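Esterase YbfF (Escherichia coli, PDB 3BF7) is an esterase of the alpha/beta hydrolase family that probably hydrolyses ester or thioester substrates in a crevice formed between its core and a helical cap. Local coordinates at residues A[87-93]-A[111-117]; A[194-200]-A[221-227]. The protein carries 1 engineered substitution. One frame throughout, in Å; residues are numbered along the deposited sequence.

Contact 1: residues A[87-93]-A[111-117]; sequences GHSMGGK and AIDIAPV
Two backbone hydrogen bonds fix the register of the parallel strand ends: I112 N gives to G87 O at 2.8 Å, and S89 N gives to I112 O at 3.0 Å. H88 thus pairs with I112 (CA–CA 4.5 Å), one residue beyond G87 with A111. The amine of K93 adds a third bond, NZ to V117 O at 2.8 Å, with chi2 to chi4 all t; the same NZ bonds G187 O. S89 OG makes a weak hydrogen bond to H234 NE2, and D113 OD1 bonds H234 ND1 and S206 OG. S89 sits at phi/psi 50/−118, a strained turn that swings the chain at once from strand into helix, with K93 N bonded to S89 O at 2.9 Å. After I112 the chain leaves the strand through D113 (37/64), and I114 (chi1 t) points back at the helix: CG2 lies 4.1 Å from G92 CA, where a CB would clash, and CG1 lies 3.9 Å from K93 CG. On the sheet face shared by H88 and I112, H88 CD2 packs 3.8 Å from I112 CG2. Strand, tight turn and helix fit the nucleophile elbow of alpha/beta hydrolases, with S89, H234 and D113 the probable catalytic triad.

Contact 2: residues A[194-200]-A[221-227]; sequences WDHPALF and FPQARAH
F200 (chi1 m) sets its ring edge toward the face of F221 in an offset edge-to-face pair, centroids 5.6 Å apart and planes at 64°; its CE1 rests 3.6 Å from A224 CB. F200 belongs to a parallel strand pair, 198-200 beside 224-226, which with helix 214-220 makes a beta-alpha-beta unit at the edge of the alpha/beta hydrolase sheet. A198 pairs with A224, L199 with R225 and F200 with A226, CA–CA 4.7 to 5.0 Å; the strand axes approach to 4.6 Å and cross at −30°. Three hydrogen bonds hold the ladder: R225 N to A198 O (2.8 Å), F200 N to R225 O (2.8 Å) and H227 N to F200 O (2.9 Å). A198 N reaches Q223 O only weakly, at 3.4 Å. A type I turn from F221 to A224, closed by A224 N to F221 O at 3.0 Å, leads into the second strand. F221 (chi1 m) continues the apolar layer of A198, A224 and F200, its CD1 3.9 Å from A198 CB and CE1 3.8 Å from W194 CE3; M96 of helix 90-101 touches F200 and F221. On the face of L199 and R225, the R225 guanidinium has P197 CB over one of its faces, 3.6 Å from NH2. A water ties the loops, donating to W194 O and H196 O, both at 2.8 Å, and accepting from Q223 N at 2.9 Å.

How the contacts relate
From the N terminus, strand 83-88 runs into helix 90-101 and returns as strand 106-112, and contact 1 closes that crossover. The chain then passes through a run of helices before contact 2 closes a second, separate crossover through helix 214-220, so the two are in series and neither nests nor crosses. They meet side by side in one sheet, with strand order 83-88, 106-112, 198-201, 224-226: A111 N probably bonds L199 O at 2.8 Å, and F200 packs against contact 1, with CE2 3.8 Å from A111 CB and CD2 3.5 Å from I114 O. The buried putative catalytic centre is thereby joined to the sheet's outer edge.

Contact 1: residues A[87-93]-A[111-117]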
ATOM      1  N   GLY A  87      -2.703   0.024   4.915  1.00  5.59           N
ATOM      2  CA  GLY A  87      -1.876  -0.241   3.755  1.00  6.00           C
ATOM      3  C   GLY A  87      -2.616  -0.913   2.621  1.00  5.71           C
ATOM      4  O   GLY A  87      -3.483  -1.770   2.840  1.00  6.21           O
ATOM      5  N   HIS A  88      -2.279  -0.508   1.401  1.00  5.78           N
ATOM      6  CA  HIS A  88      -2.876  -1.087   0.208  1.00  5.98           C
ATOM      7  C   HIS A  88      -1.910  -2.068  -0.452  1.00  5.66           C
ATOM      8  O   HIS A  88      -0.751  -1.730  -0.713  1.00  5.99           O
ATOM      9  CB  HIS A  88      -3.220  -0.003  -0.814  1.00  6.41           C
ATOM     10  CG  HIS A  88      -3.703  -0.550  -2.122  1.00  6.19           C
ATOM     11  ND1 HIS A  88      -3.057  -0.312  -3.317  1.00  6.50           N
ATOM     12  CD2 HIS A  88      -4.762  -1.342  -2.416  1.00  6.92           C
ATOM     13  CE1 HIS A  88      -3.698  -0.937  -4.290  1.00  7.26           C
ATOM     14  NE2 HIS A  88      -4.735  -1.569  -3.770  1.00  6.23           N
ATOM     15  N   SER A  89      -2.394  -3.282  -0.706  1.00  6.10           N
ATOM     16  CA  SER A  89      -1.622  -4.309  -1.395  1.00  6.47           C
ATOM     17  C   SER A  89      -0.224  -4.494  -0.792  1.00  6.18           C
ATOM     18  O   SER A  89      -0.122  -4.877   0.367  1.00  6.06           O
ATOM     19  CB  SER A  89      -1.551  -3.949  -2.884  1.00  7.51           C
ATOM     20  OG  SER A  89      -1.502  -5.110  -3.691  1.00  6.73           O
ATOM     21  N   MET A  90       0.841  -4.244  -1.554  1.00  6.59           N
ATOM     22  CA  MET A  90       2.198  -4.392  -1.014  1.00  6.86           C
ATOM     23  C   MET A  90       2.328  -3.656   0.327  1.00  6.01           C
ATOM     24  O   MET A  90       2.955  -4.154   1.262  1.00  5.94           O
ATOM     25  CB  MET A  90       3.227  -3.842  -2.009  1.00  6.86           C
ATOM     26  CG  MET A  90       4.664  -3.824  -1.499  1.00  8.05           C
ATOM     27  SD  MET A  90       5.771  -2.952  -2.628  1.00  8.92           S
ATOM     28  CE  MET A  90       5.301  -1.242  -2.279  1.00  9.38           C
ATOM     29  N   GLY A  91       1.735  -2.467   0.404  1.00  5.88           N
ATOM     30  CA  GLY A  91       1.773  -1.685   1.630  1.00  6.47           C
ATOM     31  C   GLY A  91       1.029  -2.393   2.748  1.00  5.59           C
ATOM     32  O   GLY A  91       1.398  -2.288   3.917  1.00  6.65           O
ATOM     33  N   GLY A  92      -0.039  -3.099   2.384  1.00  5.79           N
ATOM     34  CA  GLY A  92      -0.803  -3.860   3.355  1.00  5.60           C
ATOM     35  C   GLY A  92       0.040  -5.020   3.857  1.00  5.67           C
ATOM     36  O   GLY A  92      -0.018  -5.370   5.035  1.00  6.22           O
ATOM     37  N   LYS A  93       0.817  -5.634   2.967  1.00  5.54           N
ATOM     38  CA  LYS A  93       1.689  -6.725   3.386  1.00  5.42           C
ATOM     39  C   LYS A  93       2.779  -6.193   4.327  1.00  5.20           C
ATOM     40  O   LYS A  93       3.138  -6.857   5.297  1.00  6.08           O
ATOM     41  CB  LYS A  93       2.303  -7.430   2.170  1.00  6.12           C
ATOM     42  CG  LYS A  93       1.440  -8.575   1.643  1.00  6.03           C
ATOM     43  CD  LYS A  93       2.039  -9.216   0.401  1.00  6.17           C
ATOM     44  CE  LYS A  93       1.311 -10.501   0.025  1.00  5.90           C
ATOM     45  NZ  LYS A  93       1.874 -11.100  -1.220  1.00  6.64           N
ATOM     46  N   ALA A 111      -5.977  -3.460   5.995  1.00  5.20           N
ATOM     47  CA  ALA A 111      -5.292  -3.985   4.820  1.00  5.59           C
ATOM     48  C   ALA A 111      -6.280  -3.919   3.663  1.00  5.31           C
ATOM     49  O   ALA A 111      -7.313  -4.592   3.681  1.00  5.90           O
ATOM     50  CB  ALA A 111      -4.851  -5.420   5.065  1.00  7.16           C
ATOM     51  N   ILE A 112      -5.957  -3.109   2.660  1.00  5.42           N
ATOM     52  CA  ILE A 112      -6.828  -2.914   1.506  1.00  5.96           C
ATOM     53  C   ILE A 112      -6.452  -3.833   0.344  1.00  5.29           C
ATOM     54  O   ILE A 112      -5.312  -3.823  -0.134  1.00  5.87           O
ATOM     55  CB  ILE A 112      -6.802  -1.435   1.045  1.00  6.13           C
ATOM     56  CG1 ILE A 112      -7.133  -0.519   2.232  1.00  6.43           C
ATOM     57  CG2 ILE A 112      -7.812  -1.218  -0.073  1.00  7.40           C
ATOM     58  CD1 ILE A 112      -7.042   0.965   1.922  1.00  8.83           C
ATOM     59  N   ASP A 113      -7.444  -4.614  -0.083  1.00  5.89           N
ATOM     60  CA  ASP A 113      -7.360  -5.609  -1.153  1.00  5.92           C
ATOM     61  C   ASP A 113      -6.049  -6.372  -1.208  1.00  5.71           C
ATOM     62  O   ASP A 113      -5.308  -6.327  -2.196  1.00  6.27           O
ATOM     63  CB  ASP A 113      -7.668  -5.006  -2.523  1.00  6.61           C
ATOM     64  CG  ASP A 113      -8.196  -6.051  -3.489  1.00  6.61           C
ATOM     65  OD1 ASP A 113      -7.655  -6.177  -4.605  1.00  6.76           O
ATOM     66  OD2 ASP A 113      -9.157  -6.761  -3.112  1.00  7.17           O
ATOM     67  N   ILE A 114      -5.802  -7.118  -0.140  1.00  6.20           N
ATOM     68  CA  ILE A 114      -4.590  -7.905  -0.021  1.00  5.61           C
ATOM     69  C   ILE A 114      -4.763  -8.981   1.052  1.00  5.72           C
ATOM     70  O   ILE A 114      -5.502  -8.800   2.025  1.00  6.89           O
ATOM     71  CB  ILE A 114      -3.393  -6.980   0.347  1.00  6.62           C
ATOM     72  CG1 ILE A 114      -2.071  -7.744   0.268  1.00  7.28           C
ATOM     73  CG2 ILE A 114      -3.593  -6.394   1.739  1.00  8.35           C
ATOM     74  CD1 ILE A 114      -1.697  -8.161  -1.136  1.00  8.52           C
ATOM     75  N   ALA A 115      -4.089 -10.108   0.853  1.00  6.01           N
ATOM     76  CA  ALA A 115      -4.119 -11.207   1.810  1.00  5.99           C
ATOM     77  C   ALA A 115      -2.670 -11.568   2.128  1.00  6.02           C
ATOM     78  O   ALA A 115      -1.777 -11.375   1.298  1.00  6.23           O
ATOM     79  CB  ALA A 115      -4.840 -12.411   1.220  1.00  7.15           C
ATOM     80  N   PRO A 116      -2.411 -12.079   3.342  1.00  5.96           N
ATOM     81  CA  PRO A 116      -1.055 -12.462   3.745  1.00  6.39           C
ATOM     82  C   PRO A 116      -0.711 -13.825   3.157  1.00  6.47           C
ATOM     83  O   PRO A 116      -0.663 -14.839   3.861  1.00  6.68           O
ATOM     84  CB  PRO A 116      -1.141 -12.469   5.268  1.00  6.65           C
ATOM     85  CG  PRO A 116      -2.541 -12.938   5.509  1.00  6.31           C
ATOM     86  CD  PRO A 116      -3.346 -12.170   4.478  1.00  6.39           C
ATOM     87  N   VAL A 117      -0.479 -13.828   1.848  1.00  6.22           N
ATOM     88  CA  VAL A 117      -0.170 -15.045   1.117  1.00  7.08           C
ATOM     89  C   VAL A 117       0.783 -14.777  -0.037  1.00  6.76           C
ATOM     90  O   VAL A 117       0.898 -13.648  -0.517  1.00  6.42           O
ATOM     91  CB  VAL A 117      -1.452 -15.664   0.498  1.00  6.60           C
ATOM     92  CG1 VAL A 117      -2.455 -16.007   1.588  1.00  9.41           C
ATOM     93  CG2 VAL A 117      -2.065 -14.694  -0.519  1.00  7.36           C
TER

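Contact 2: residues A[194-200]-A[221-227]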
ATOM      1  N   TRP A 194      -1.779 -12.587  15.038  1.00  7.61           N
ATOM      2  CA  TRP A 194      -1.883 -11.288  15.695  1.00  8.22           C
ATOM      3  C   TRP A 194      -3.292 -11.313  16.289  1.00  8.16           C
ATOM      4  O   TRP A 194      -4.287 -11.195  15.566  1.00  8.45           O
ATOM      5  CB  TRP A 194      -1.741 -10.153  14.679  1.00  9.25           C
ATOM      6  CG  TRP A 194      -1.596  -8.790  15.297  1.00  8.94           C
ATOM      7  CD1 TRP A 194      -0.621  -8.378  16.163  1.00  9.76           C
ATOM      8  CD2 TRP A 194      -2.422  -7.647  15.052  1.00  9.24           C
ATOM      9  NE1 TRP A 194      -0.786  -7.049  16.466  1.00 10.18           N
ATOM     10  CE2 TRP A 194      -1.884  -6.574  15.799  1.00  8.85           C
ATOM     11  CE3 TRP A 194      -3.564  -7.424  14.272  1.00  9.84           C
ATOM     12  CZ2 TRP A 194      -2.449  -5.294  15.786  1.00 10.05           C
ATOM     13  CZ3 TRP A 194      -4.125  -6.152  14.259  1.00 10.03           C
ATOM     14  CH2 TRP A 194      -3.565  -5.103  15.013  1.00 10.52           C
ATOM     15  N   ASP A 195      -3.370 -11.492  17.605  1.00  8.41           N
ATOM     16  CA  ASP A 195      -4.652 -11.596  18.298  1.00  8.15           C
ATOM     17  C   ASP A 195      -5.330 -10.271  18.614  1.00  8.29           C
ATOM     18  O   ASP A 195      -5.590  -9.949  19.776  1.00  9.62           O
ATOM     19  CB  ASP A 195      -4.483 -12.417  19.581  1.00  9.43           C
ATOM     20  CG  ASP A 195      -4.131 -13.865  19.300  1.00  8.83           C
ATOM     21  OD1 ASP A 195      -4.850 -14.507  18.510  1.00  8.96           O
ATOM     22  OD2 ASP A 195      -3.142 -14.369  19.873  1.00 12.79           O
ATOM     23  N   HIS A 196      -5.626  -9.515  17.560  1.00  8.18           N
ATOM     24  CA  HIS A 196      -6.291  -8.222  17.680  1.00  9.00           C
ATOM     25  C   HIS A 196      -7.171  -8.012  16.457  1.00  8.60           C
ATOM     26  O   HIS A 196      -6.872  -8.523  15.377  1.00  8.65           O
ATOM     27  CB  HIS A 196      -5.266  -7.088  17.746  1.00  9.96           C
ATOM     28  CG  HIS A 196      -4.319  -7.193  18.900  1.00 10.29           C
ATOM     29  ND1 HIS A 196      -3.096  -7.822  18.811  1.00 13.05           N
ATOM     30  CD2 HIS A 196      -4.430  -6.765  20.180  1.00 12.50           C
ATOM     31  CE1 HIS A 196      -2.495  -7.776  19.986  1.00 12.58           C
ATOM     32  NE2 HIS A 196      -3.282  -7.140  20.833  1.00 15.71           N
ATOM     33  N   PRO A 197      -8.268  -7.256  16.607  1.00  8.53           N
ATOM     34  CA  PRO A 197      -9.154  -7.014  15.464  1.00  9.30           C
ATOM     35  C   PRO A 197      -8.389  -6.332  14.334  1.00  7.91           C
ATOM     36  O   PRO A 197      -7.658  -5.371  14.569  1.00  8.43           O
ATOM     37  CB  PRO A 197     -10.233  -6.105  16.049  1.00 10.92           C
ATOM     38  CG  PRO A 197     -10.269  -6.499  17.496  1.00 12.58           C
ATOM     39  CD  PRO A 197      -8.807  -6.643  17.832  1.00  9.80           C
ATOM     40  N   ALA A 198      -8.552  -6.844  13.120  1.00  7.54           N
ATOM     41  CA  ALA A 198      -7.887  -6.290  11.944  1.00  7.51           C
ATOM     42  C   ALA A 198      -8.915  -6.184  10.830  1.00  7.09           C
ATOM     43  O   ALA A 198      -9.695  -7.109  10.625  1.00  9.04           O
ATOM     44  CB  ALA A 198      -6.743  -7.196  11.514  1.00  9.13           C
ATOM     45  N   LEU A 199      -8.910  -5.069  10.108  1.00  6.48           N
ATOM     46  CA  LEU A 199      -9.866  -4.870   9.026  1.00  6.48           C
ATOM     47  C   LEU A 199      -9.264  -5.119   7.654  1.00  5.89           C
ATOM     48  O   LEU A 199      -8.211  -4.573   7.319  1.00  6.65           O
ATOM     49  CB  LEU A 199     -10.432  -3.444   9.063  1.00  7.27           C
ATOM     50  CG  LEU A 199     -11.425  -3.088   7.947  1.00  7.68           C
ATOM     51  CD1 LEU A 199     -12.697  -3.910   8.109  1.00  9.87           C
ATOM     52  CD2 LEU A 199     -11.742  -1.597   7.988  1.00  8.73           C
ATOM     53  N   PHE A 200      -9.936  -5.958   6.874  1.00  5.69           N
ATOM     54  CA  PHE A 200      -9.534  -6.252   5.508  1.00  6.04           C
ATOM     55  C   PHE A 200     -10.636  -5.697   4.618  1.00  5.72           C
ATOM     56  O   PHE A 200     -11.819  -5.930   4.872  1.00  7.01           O
ATOM     57  CB  PHE A 200      -9.380  -7.755   5.290  1.00  6.50           C
ATOM     58  CG  PHE A 200      -8.173  -8.326   5.960  1.00  6.69           C
ATOM     59  CD1 PHE A 200      -8.149  -8.502   7.340  1.00  7.62           C
ATOM     60  CD2 PHE A 200      -7.024  -8.602   5.226  1.00  7.19           C
ATOM     61  CE1 PHE A 200      -6.993  -8.938   7.983  1.00  9.22           C
ATOM     62  CE2 PHE A 200      -5.862  -9.037   5.861  1.00  8.07           C
ATOM     63  CZ  PHE A 200      -5.848  -9.204   7.240  1.00  8.74           C
ATOM     64  N   PHE A 221      -4.345 -13.732  11.083  1.00  6.11           N
ATOM     65  CA  PHE A 221      -5.203 -12.683  11.632  1.00  6.39           C
ATOM     66  C   PHE A 221      -6.505 -13.342  12.062  1.00  6.33           C
ATOM     67  O   PHE A 221      -7.541 -13.217  11.407  1.00  6.87           O
ATOM     68  CB  PHE A 221      -5.427 -11.591  10.585  1.00  6.96           C
ATOM     69  CG  PHE A 221      -4.194 -10.793  10.316  1.00  6.08           C
ATOM     70  CD1 PHE A 221      -3.828  -9.761  11.171  1.00  7.09           C
ATOM     71  CD2 PHE A 221      -3.321 -11.159   9.297  1.00  6.71           C
ATOM     72  CE1 PHE A 221      -2.606  -9.110  11.025  1.00  7.67           C
ATOM     73  CE2 PHE A 221      -2.095 -10.514   9.143  1.00  7.02           C
ATOM     74  CZ  PHE A 221      -1.739  -9.491  10.010  1.00  8.14           C
ATOM     75  N   PRO A 222      -6.461 -14.062  13.190  1.00  7.54           N
ATOM     76  CA  PRO A 222      -7.645 -14.751  13.704  1.00  7.22           C
ATOM     77  C   PRO A 222      -8.884 -13.879  13.856  1.00  6.78           C
ATOM     78  O   PRO A 222     -10.003 -14.349  13.619  1.00  7.05           O
ATOM     79  CB  PRO A 222      -7.162 -15.345  15.033  1.00  8.32           C
ATOM     80  CG  PRO A 222      -6.008 -14.464  15.420  1.00 12.25           C
ATOM     81  CD  PRO A 222      -5.319 -14.213  14.107  1.00  8.27           C
ATOM     82  N   GLN A 223      -8.687 -12.621  14.238  1.00  7.58           N
ATOM     83  CA  GLN A 223      -9.800 -11.696  14.420  1.00  7.71           C
ATOM     84  C   GLN A 223     -10.002 -10.765  13.228  1.00  8.13           C
ATOM     85  O   GLN A 223     -10.453  -9.626  13.375  1.00  8.11           O
ATOM     86  CB  GLN A 223      -9.610 -10.886  15.706  1.00  8.53           C
ATOM     87  CG  GLN A 223      -9.624 -11.748  16.963  1.00  8.33           C
ATOM     88  CD  GLN A 223      -9.367 -10.953  18.226  1.00 10.30           C
ATOM     89  OE1 GLN A 223      -8.535 -11.335  19.048  1.00 11.77           O
ATOM     90  NE2 GLN A 223     -10.082  -9.849  18.390  1.00 11.13           N
ATOM     91  N   ALA A 224      -9.673 -11.260  12.042  1.00  7.46           N
ATOM     92  CA  ALA A 224      -9.849 -10.486  10.826  1.00  7.71           C
ATOM     93  C   ALA A 224     -11.335 -10.255  10.570  1.00  8.50           C
ATOM     94  O   ALA A 224     -12.166 -11.136  10.804  1.00  8.65           O
ATOM     95  CB  ALA A 224      -9.245 -11.228   9.645  1.00  8.55           C
ATOM     96  N   ARG A 225     -11.653  -9.056  10.096  1.00  7.51           N
ATOM     97  CA  ARG A 225     -13.013  -8.683   9.740  1.00  9.49           C
ATOM     98  C   ARG A 225     -12.907  -8.238   8.286  1.00  8.76           C
ATOM     99  O   ARG A 225     -12.070  -7.399   7.953  1.00 10.44           O
ATOM    100  CB  ARG A 225     -13.501  -7.521  10.608  1.00 12.23           C
ATOM    101  CG  ARG A 225     -13.447  -7.802  12.100  1.00 16.36           C
ATOM    102  CD  ARG A 225     -13.806  -6.569  12.913  1.00 18.90           C
ATOM    103  NE  ARG A 225     -13.717  -6.824  14.348  1.00 21.76           N
ATOM    104  CZ  ARG A 225     -13.941  -5.910  15.286  1.00 23.05           C
ATOM    105  NH1 ARG A 225     -14.268  -4.672  14.943  1.00 23.60           N
ATOM    106  NH2 ARG A 225     -13.838  -6.234  16.569  1.00 24.37           N
ATOM    107  N   ALA A 226     -13.730  -8.809   7.418  1.00 10.61           N
ATOM    108  CA  ALA A 226     -13.682  -8.446   6.010  1.00 11.58           C
ATOM    109  C   ALA A 226     -14.895  -7.628   5.601  1.00 12.52           C
ATOM    110  O   ALA A 226     -16.030  -7.949   5.958  1.00 14.71           O
ATOM    111  CB  ALA A 226     -13.582  -9.698   5.150  1.00 13.87           C
ATOM    112  N   HIS A 227     -14.643  -6.555   4.865  1.00 11.26           N
ATOM    113  CA  HIS A 227     -15.704  -5.692   4.376  1.00 12.73           C
ATOM    114  C   HIS A 227     -15.484  -5.549   2.878  1.00 11.95           C
ATOM    115  O   HIS A 227     -14.697  -4.712   2.432  1.00 10.55           O
ATOM    116  CB  HIS A 227     -15.630  -4.322   5.045  1.00 16.54           C
ATOM    117  CG  HIS A 227     -16.800  -3.444   4.739  1.00 20.64           C
ATOM    118  ND1 HIS A 227     -17.214  -3.175   3.452  1.00 23.08           N
ATOM    119  CD2 HIS A 227     -17.661  -2.792   5.555  1.00 23.20           C
ATOM    120  CE1 HIS A 227     -18.280  -2.399   3.489  1.00 24.15           C
ATOM    121  NE2 HIS A 227     -18.572  -2.151   4.752  1.00 23.03           N
TER
HETATM  122  O   HOH W   1      -6.466 -10.782  13.845  1.00  7.47           O